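Local coordinates for cupin type-2 domain-containing protein (Streptococcus pyogenes, PDB 1YHF), which is of unknown function but carries a cupin type-2 domain, the small beta-barrel found in many metal-dependent enzymes and small-molecule-binding proteins, at residues I66-I75 against V82-P91; V35-T43 against L107-A115. One frame throughout, in Å; residues are numbered along the deposited sequence.

Interaction 1 of 2, residues I66-I75 against V82-P91; sequences ILSGLAEITI and VAEGQTIVMP
Ala71 and Val82 form an antiparallel hydrogen-bonded pair, with Val82 N 2.8 Å from Ala71 O, while the strand before Gly69 pairs with different backbone, Ile66 N meeting Gln86 O at 3.0 Å and Ile66 O receiving Gly85 N. One stretch of chain thus shows how a cupin passes from one sheet to the other: residues 66-68 belong to the first, 70-75 to the second, and strands 70-75 and 87-90 face each other with axes 8.9 Å apart at 27°. Side chains fill the space between. CG1 of Ile66, beside its own backbone N (chi1 -61°), presses obliquely on CG1 of Val82 at 3.4 Å, tighter than usual van der Waals contact. The other Val82 branch, CG2, lies against CD1 of Ile73, whose same methyl lies 3.6 Å from Ile88 CG2. The other Ile73 branch, CG2, meets the selenium of selenomethionine Met90, SE, at 3.7 Å, the two side chains crossing at about a right angle. Ile75 and Ile88 come tip to tip, CD1 to CD1 at 3.9 Å, and Ile75 CG2 rests on the Pro91 ring. The Ala83-Gln86 link is a type II turn with Gly85 at positive phi; Gln86 folds back so that OE1 accepts from Ala83 N at 2.7 Å, the donor standing 43° out of the amide carbonyl plane. The extended Glu84 carboxylate is bridged by two separate waters, OE1 to Gly69 N and OE2 to Leu67 O. Around this, Phe104 and Met106 of strand 104-111 cover Ile66, Tyr80 of strand 78-83 flanks Ile75 and Ile88, and Ala62 and Val64 of strand 61-68 back Met90; Leu67 and Ser68 together face Gln105 in a classic beta bulge.

Interaction 2 of 2, residues V35-T43 against L107-A115; sequences VQRQDLGIT and LLVVVKPEA
Strands 40-47 and 104-111 are neighbours in the five-stranded antiparallel sheet of the cupin fold, and Gly41 with Val110 and Thr43 with Leu108 are their hydrogen-bonded pairs here. Val110 N reaches Gly41 O at 2.8 Å with an almost straight N-H...O angle of 177°, and Gly41 N returns to Val110 O in the carbonyl plane, on a lone pair. Leu108 N and Thr43 O are 2.9 Å apart. The CA-H groups of Leu40 and Ile42 also lean on Val110 O and Leu108 O, which already accept from Gly41 N and Thr43 N; Leu40 CA lies 3.4 Å from Val110 O. Leu40, Ile42, Val109 and Val111 share one face. There Ile42 and Val109 run side by side, pointing the same way, while a chi1 of -60° swings the CG2 methyl of Ile42 opposite its backbone N, where it meets Leu107 CD1 obliquely at 3.8 Å. Thr43, Leu108 and Val110 occupy the other face, where Leu108 packs on Phe45 and Val64 and Val110 on Ala62; a water spans Thr43 OG1 and Leu108 O. Beyond the strands, the type I turn Arg37-Leu40 receives the C-terminal tail. Lys112 N binds Asp39 O at 3.0 Å from well above the carbonyl plane (56° out of it), and the lysine chain, bent at chi3, carries NZ back to Arg37 O in a weak bond of 3.4 Å. A second water joins Gln38 O to Pro113 O. The placement of Ala115, close against Gln38 and Asp39, is doubtful and carries no conclusion. The chemistry therefore changes along the contact: the strands are held by regular backbone bonds, whereas the tail meets the turn through one tilted bond, one weak bond and a bridging water.

From the N terminus, the end of strand 29-37, the turn and the start of strand 40-47 form the earlier half of interaction 2. That contact closes only when the last strand, 104-111, returns beside it, 64 residues on. Interaction 1 is nested wholly within this long loop: its segments lie just 7 residues apart, join the base of hairpin 70-75/78-83 and bring strand 87-90 opposite strand 70-75 while carrying the chain between the two sheets. The contacts do not cross, and the centres of interactions 1 and 2 are 18 Å apart, on opposite sides of the chain's centre. Leu67 packs on Leu107 across neighbouring strands 61-68 and 104-111, and Met90 of strand 87-90 touches Leu108.

Interaction 1 of 2, residues I66-I75 against V82-P91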
# COMPACT_ATOMS: atom_id res chain seq x y z
N ILE A 66 -0.23 -3.01 -7.09
CA ILE A 66 -1.39 -2.25 -7.53
C ILE A 66 -2.52 -3.22 -7.88
O ILE A 66 -2.37 -4.12 -8.73
CB ILE A 66 -1.04 -1.23 -8.67
CG1 ILE A 66 -0.01 -0.20 -8.18
CG2 ILE A 66 -2.29 -0.52 -9.23
CD1 ILE A 66 -0.46 0.69 -7.07
N LEU A 67 -3.64 -3.05 -7.20
CA LEU A 67 -4.75 -3.99 -7.29
C LEU A 67 -5.80 -3.55 -8.30
O LEU A 67 -6.58 -4.38 -8.79
CB LEU A 67 -5.38 -4.22 -5.92
CG LEU A 67 -4.46 -4.63 -4.77
CD1 LEU A 67 -5.29 -4.71 -3.47
CD2 LEU A 67 -3.76 -5.96 -5.10
N SER A 68 -5.85 -2.24 -8.56
CA SER A 68 -6.72 -1.64 -9.57
C SER A 68 -6.22 -0.23 -9.88
O SER A 68 -5.48 0.35 -9.11
CB SER A 68 -8.18 -1.59 -9.10
OG SER A 68 -8.36 -0.60 -8.09
N GLY A 69 -6.63 0.31 -11.02
CA GLY A 69 -6.26 1.68 -11.41
C GLY A 69 -4.81 1.87 -11.79
O GLY A 69 -4.15 0.95 -12.28
N LEU A 70 -4.30 3.08 -11.57
CA LEU A 70 -2.96 3.45 -12.00
C LEU A 70 -2.34 4.41 -11.00
O LEU A 70 -2.97 5.36 -10.58
CB LEU A 70 -2.99 4.10 -13.40
CG LEU A 70 -1.64 4.52 -14.02
CD1 LEU A 70 -0.80 3.30 -14.37
CD2 LEU A 70 -1.83 5.38 -15.26
N ALA A 71 -1.09 4.16 -10.65
CA ALA A 71 -0.44 4.96 -9.64
C ALA A 71 0.87 5.45 -10.20
O ALA A 71 1.55 4.72 -10.90
CB ALA A 71 -0.18 4.13 -8.36
N GLU A 72 1.22 6.69 -9.88
CA GLU A 72 2.52 7.23 -10.20
C GLU A 72 3.40 7.21 -8.98
O GLU A 72 3.11 7.86 -7.96
CB GLU A 72 2.41 8.64 -10.74
CG GLU A 72 3.70 9.17 -11.32
CD GLU A 72 3.46 10.48 -12.04
OE1 GLU A 72 3.07 11.46 -11.37
OE2 GLU A 72 3.63 10.53 -13.28
N ILE A 73 4.47 6.44 -9.09
CA ILE A 73 5.38 6.23 -8.00
C ILE A 73 6.68 6.95 -8.30
O ILE A 73 7.24 6.84 -9.38
CB ILE A 73 5.53 4.71 -7.71
CG1 ILE A 73 4.13 4.16 -7.35
CG2 ILE A 73 6.61 4.45 -6.65
CD1 ILE A 73 4.09 2.81 -6.75
N THR A 74 7.13 7.73 -7.33
CA THR A 74 8.42 8.41 -7.41
C THR A 74 9.34 7.74 -6.43
O THR A 74 8.97 7.50 -5.28
CB THR A 74 8.28 9.89 -7.00
OG1 THR A 74 7.26 10.49 -7.80
CG2 THR A 74 9.59 10.63 -7.21
N ILE A 75 10.53 7.40 -6.91
CA ILE A 75 11.57 6.85 -6.05
C ILE A 75 12.80 7.71 -6.30
O ILE A 75 13.34 7.70 -7.40
CB ILE A 75 11.86 5.35 -6.36
CG1 ILE A 75 10.61 4.49 -6.15
CG2 ILE A 75 13.02 4.84 -5.50
CD1 ILE A 75 10.81 3.01 -6.47
N VAL A 82 2.63 2.59 -12.27
CA VAL A 82 2.38 1.21 -11.90
C VAL A 82 0.89 0.92 -12.08
O VAL A 82 0.05 1.49 -11.39
CB VAL A 82 2.89 0.92 -10.47
CG1 VAL A 82 2.74 -0.57 -10.11
CG2 VAL A 82 4.35 1.36 -10.35
N ALA A 83 0.59 0.02 -13.02
CA ALA A 83 -0.80 -0.28 -13.42
C ALA A 83 -1.34 -1.49 -12.68
O ALA A 83 -0.60 -2.13 -11.93
CB ALA A 83 -0.86 -0.49 -14.94
N GLU A 84 -2.62 -1.82 -12.87
CA GLU A 84 -3.22 -3.00 -12.23
C GLU A 84 -2.41 -4.26 -12.53
O GLU A 84 -2.06 -4.52 -13.68
CB GLU A 84 -4.67 -3.17 -12.68
CG GLU A 84 -5.33 -4.46 -12.22
CD GLU A 84 -6.77 -4.57 -12.69
OE1 GLU A 84 -7.27 -3.62 -13.33
OE2 GLU A 84 -7.39 -5.62 -12.44
N GLY A 85 -2.10 -5.03 -11.50
CA GLY A 85 -1.33 -6.26 -11.70
C GLY A 85 0.18 -6.08 -11.68
O GLY A 85 0.93 -7.05 -11.86
N GLN A 86 0.64 -4.86 -11.47
CA GLN A 86 2.06 -4.58 -11.45
C GLN A 86 2.52 -4.29 -10.04
O GLN A 86 1.75 -3.85 -9.19
CB GLN A 86 2.44 -3.45 -12.40
CG GLN A 86 2.16 -3.75 -13.88
CD GLN A 86 2.44 -2.57 -14.77
OE1 GLN A 86 2.51 -1.42 -14.31
NE2 GLN A 86 2.61 -2.83 -16.06
N THR A 87 3.81 -4.53 -9.81
CA THR A 87 4.41 -4.43 -8.51
C THR A 87 5.75 -3.68 -8.59
O THR A 87 6.49 -3.78 -9.58
CB THR A 87 4.65 -5.88 -7.94
OG1 THR A 87 3.40 -6.45 -7.57
CG2 THR A 87 5.56 -5.86 -6.74
N ILE A 88 6.07 -2.96 -7.52
CA ILE A 88 7.38 -2.31 -7.40
C ILE A 88 7.84 -2.34 -5.96
O ILE A 88 7.05 -2.16 -5.07
CB ILE A 88 7.35 -0.85 -7.97
CG1 ILE A 88 8.77 -0.25 -8.06
CG2 ILE A 88 6.35 0.07 -7.21
CD1 ILE A 88 8.85 0.90 -9.04
N VAL A 89 9.14 -2.56 -5.75
CA VAL A 89 9.73 -2.49 -4.43
C VAL A 89 10.48 -1.19 -4.32
O VAL A 89 11.44 -0.94 -5.06
CB VAL A 89 10.70 -3.68 -4.14
CG1 VAL A 89 11.27 -3.60 -2.74
CG2 VAL A 89 9.97 -5.03 -4.36
N MSE A 90 10.01 -0.33 -3.41
CA MSE A 90 10.63 0.96 -3.17
C MSE A 90 11.66 0.75 -2.07
O MSE A 90 11.29 0.41 -0.93
CB MSE A 90 9.57 2.00 -2.77
CG MSE A 90 8.32 1.95 -3.63
SE MSE A 90 6.99 3.29 -3.14
CE MSE A 90 6.46 2.59 -1.35
N PRO A 91 12.95 0.93 -2.40
CA PRO A 91 14.05 0.58 -1.48
C PRO A 91 14.13 1.39 -0.18
O PRO A 91 13.82 2.59 -0.16
CB PRO A 91 15.31 0.79 -2.34
CG PRO A 91 14.88 1.80 -3.38
CD PRO A 91 13.45 1.44 -3.69
O HOH W 1 -9.01 -5.03 -9.80
O HOH W 2 -8.02 -1.18 -13.11
O HOH W 3 -4.43 -0.09 -14.64

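Interaction 2 of 2, residues V35-T43 against L107-A115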
# COMPACT_ATOMS: atom_id res chain seq x y z
N VAL A 35 -1.27 -5.36 9.61
CA VAL A 35 -0.18 -5.56 10.56
C VAL A 35 0.46 -4.21 10.81
O VAL A 35 0.72 -3.45 9.87
CB VAL A 35 0.93 -6.51 10.05
CG1 VAL A 35 2.00 -6.71 11.12
CG2 VAL A 35 0.37 -7.86 9.66
N GLN A 36 0.70 -3.91 12.08
CA GLN A 36 1.40 -2.68 12.43
C GLN A 36 2.32 -2.98 13.60
O GLN A 36 1.93 -2.82 14.75
CB GLN A 36 0.40 -1.55 12.76
CG GLN A 36 1.02 -0.18 13.15
CD GLN A 36 0.03 0.99 12.97
OE1 GLN A 36 -1.20 0.81 12.95
NE2 GLN A 36 0.57 2.20 12.84
N ARG A 37 3.53 -3.46 13.30
CA ARG A 37 4.50 -3.77 14.37
C ARG A 37 5.86 -3.16 14.06
O ARG A 37 6.07 -2.57 13.00
CB ARG A 37 4.63 -5.29 14.59
CG ARG A 37 4.88 -6.05 13.32
CD ARG A 37 5.51 -7.41 13.52
NE ARG A 37 4.53 -8.43 13.85
CZ ARG A 37 4.69 -9.73 13.59
NH1 ARG A 37 5.76 -10.18 12.95
NH2 ARG A 37 3.74 -10.58 13.96
N GLN A 38 6.81 -3.32 14.97
CA GLN A 38 8.11 -2.66 14.81
C GLN A 38 8.79 -3.00 13.47
O GLN A 38 9.32 -2.12 12.80
CB GLN A 38 9.03 -3.02 15.96
CG GLN A 38 10.32 -2.21 16.00
CD GLN A 38 11.31 -2.79 16.98
OE1 GLN A 38 11.24 -2.55 18.20
NE2 GLN A 38 12.28 -3.54 16.45
N ASP A 39 8.78 -4.28 13.10
CA ASP A 39 9.52 -4.70 11.92
C ASP A 39 8.68 -5.03 10.69
O ASP A 39 9.19 -5.61 9.73
CB ASP A 39 10.46 -5.88 12.25
CG ASP A 39 9.72 -7.17 12.57
OD1 ASP A 39 8.50 -7.32 12.31
OD2 ASP A 39 10.38 -8.08 13.11
N LEU A 40 7.39 -4.67 10.72
CA LEU A 40 6.50 -5.00 9.62
C LEU A 40 5.22 -4.15 9.58
O LEU A 40 4.52 -4.03 10.57
CB LEU A 40 6.15 -6.50 9.63
CG LEU A 40 5.15 -7.01 8.58
CD1 LEU A 40 5.68 -6.90 7.12
CD2 LEU A 40 4.79 -8.44 8.90
N GLY A 41 4.94 -3.55 8.42
CA GLY A 41 3.62 -2.96 8.14
C GLY A 41 2.96 -3.67 6.97
O GLY A 41 3.58 -3.89 5.93
N ILE A 42 1.69 -4.04 7.12
CA ILE A 42 0.91 -4.49 5.96
C ILE A 42 -0.41 -3.74 5.94
O ILE A 42 -1.17 -3.77 6.91
CB ILE A 42 0.64 -6.03 5.95
CG1 ILE A 42 1.97 -6.82 5.94
CG2 ILE A 42 -0.21 -6.40 4.75
CD1 ILE A 42 1.81 -8.36 5.99
N THR A 43 -0.69 -3.09 4.82
CA THR A 43 -1.85 -2.21 4.72
C THR A 43 -2.47 -2.34 3.33
O THR A 43 -1.76 -2.38 2.33
CB THR A 43 -1.47 -0.73 4.97
OG1 THR A 43 -0.65 -0.60 6.13
CG2 THR A 43 -2.75 0.09 5.19
N LEU A 107 -1.86 -3.14 -2.28
CA LEU A 107 -1.39 -3.82 -1.10
C LEU A 107 0.03 -3.29 -0.88
O LEU A 107 0.85 -3.28 -1.80
CB LEU A 107 -1.38 -5.34 -1.30
CG LEU A 107 -0.72 -6.14 -0.16
CD1 LEU A 107 -1.51 -6.05 1.18
CD2 LEU A 107 -0.57 -7.59 -0.59
N LEU A 108 0.30 -2.84 0.34
CA LEU A 108 1.58 -2.29 0.72
C LEU A 108 2.19 -3.15 1.83
O LEU A 108 1.62 -3.28 2.91
CB LEU A 108 1.42 -0.82 1.15
CG LEU A 108 2.68 -0.16 1.73
CD1 LEU A 108 3.70 0.06 0.61
CD2 LEU A 108 2.35 1.17 2.46
N VAL A 109 3.34 -3.76 1.56
CA VAL A 109 4.01 -4.60 2.52
C VAL A 109 5.37 -3.94 2.81
O VAL A 109 6.22 -3.82 1.93
CB VAL A 109 4.16 -6.06 2.00
CG1 VAL A 109 4.93 -6.89 3.01
CG2 VAL A 109 2.78 -6.69 1.73
N VAL A 110 5.55 -3.48 4.04
CA VAL A 110 6.79 -2.80 4.41
C VAL A 110 7.60 -3.64 5.38
O VAL A 110 7.23 -3.80 6.57
CB VAL A 110 6.53 -1.37 5.01
CG1 VAL A 110 7.89 -0.65 5.29
CG2 VAL A 110 5.63 -0.54 4.09
N VAL A 111 8.75 -4.12 4.88
CA VAL A 111 9.56 -5.04 5.63
C VAL A 111 10.76 -4.30 6.22
O VAL A 111 11.64 -3.84 5.50
CB VAL A 111 9.96 -6.29 4.79
CG1 VAL A 111 10.74 -7.28 5.66
CG2 VAL A 111 8.67 -6.98 4.20
N LYS A 112 10.73 -4.16 7.54
CA LYS A 112 11.73 -3.34 8.26
C LYS A 112 12.75 -4.21 8.98
O LYS A 112 12.52 -5.41 9.15
CB LYS A 112 11.01 -2.41 9.25
CG LYS A 112 10.29 -1.27 8.56
CD LYS A 112 9.37 -0.48 9.50
CE LYS A 112 7.97 -1.06 9.49
NZ LYS A 112 7.08 -0.45 10.53
N PRO A 113 13.89 -3.62 9.40
CA PRO A 113 14.90 -4.36 10.15
C PRO A 113 14.29 -5.09 11.33
O PRO A 113 13.44 -4.55 12.04
CB PRO A 113 15.85 -3.26 10.66
CG PRO A 113 15.74 -2.18 9.67
CD PRO A 113 14.30 -2.22 9.17
N GLU A 114 14.72 -6.34 11.51
CA GLU A 114 14.35 -7.14 12.67
C GLU A 114 14.76 -6.50 14.02
O GLU A 114 15.84 -5.92 14.14
CB GLU A 114 14.99 -8.53 12.53
CG GLU A 114 14.07 -9.58 11.95
CD GLU A 114 14.69 -10.97 11.97
OE1 GLU A 114 14.10 -11.88 12.61
OE2 GLU A 114 15.76 -11.17 11.36
N ALA A 115 13.89 -6.60 15.03
CA ALA A 115 12.59 -7.24 14.88
C ALA A 115 11.54 -6.67 15.83
O ALA A 115 11.20 -5.48 15.77
CB ALA A 115 12.71 -8.74 15.06
OXT ALA A 115 10.97 -7.36 16.68
O HOH W 4 12.44 -2.38 13.20
O HOH W 5 1.98 -1.17 5.32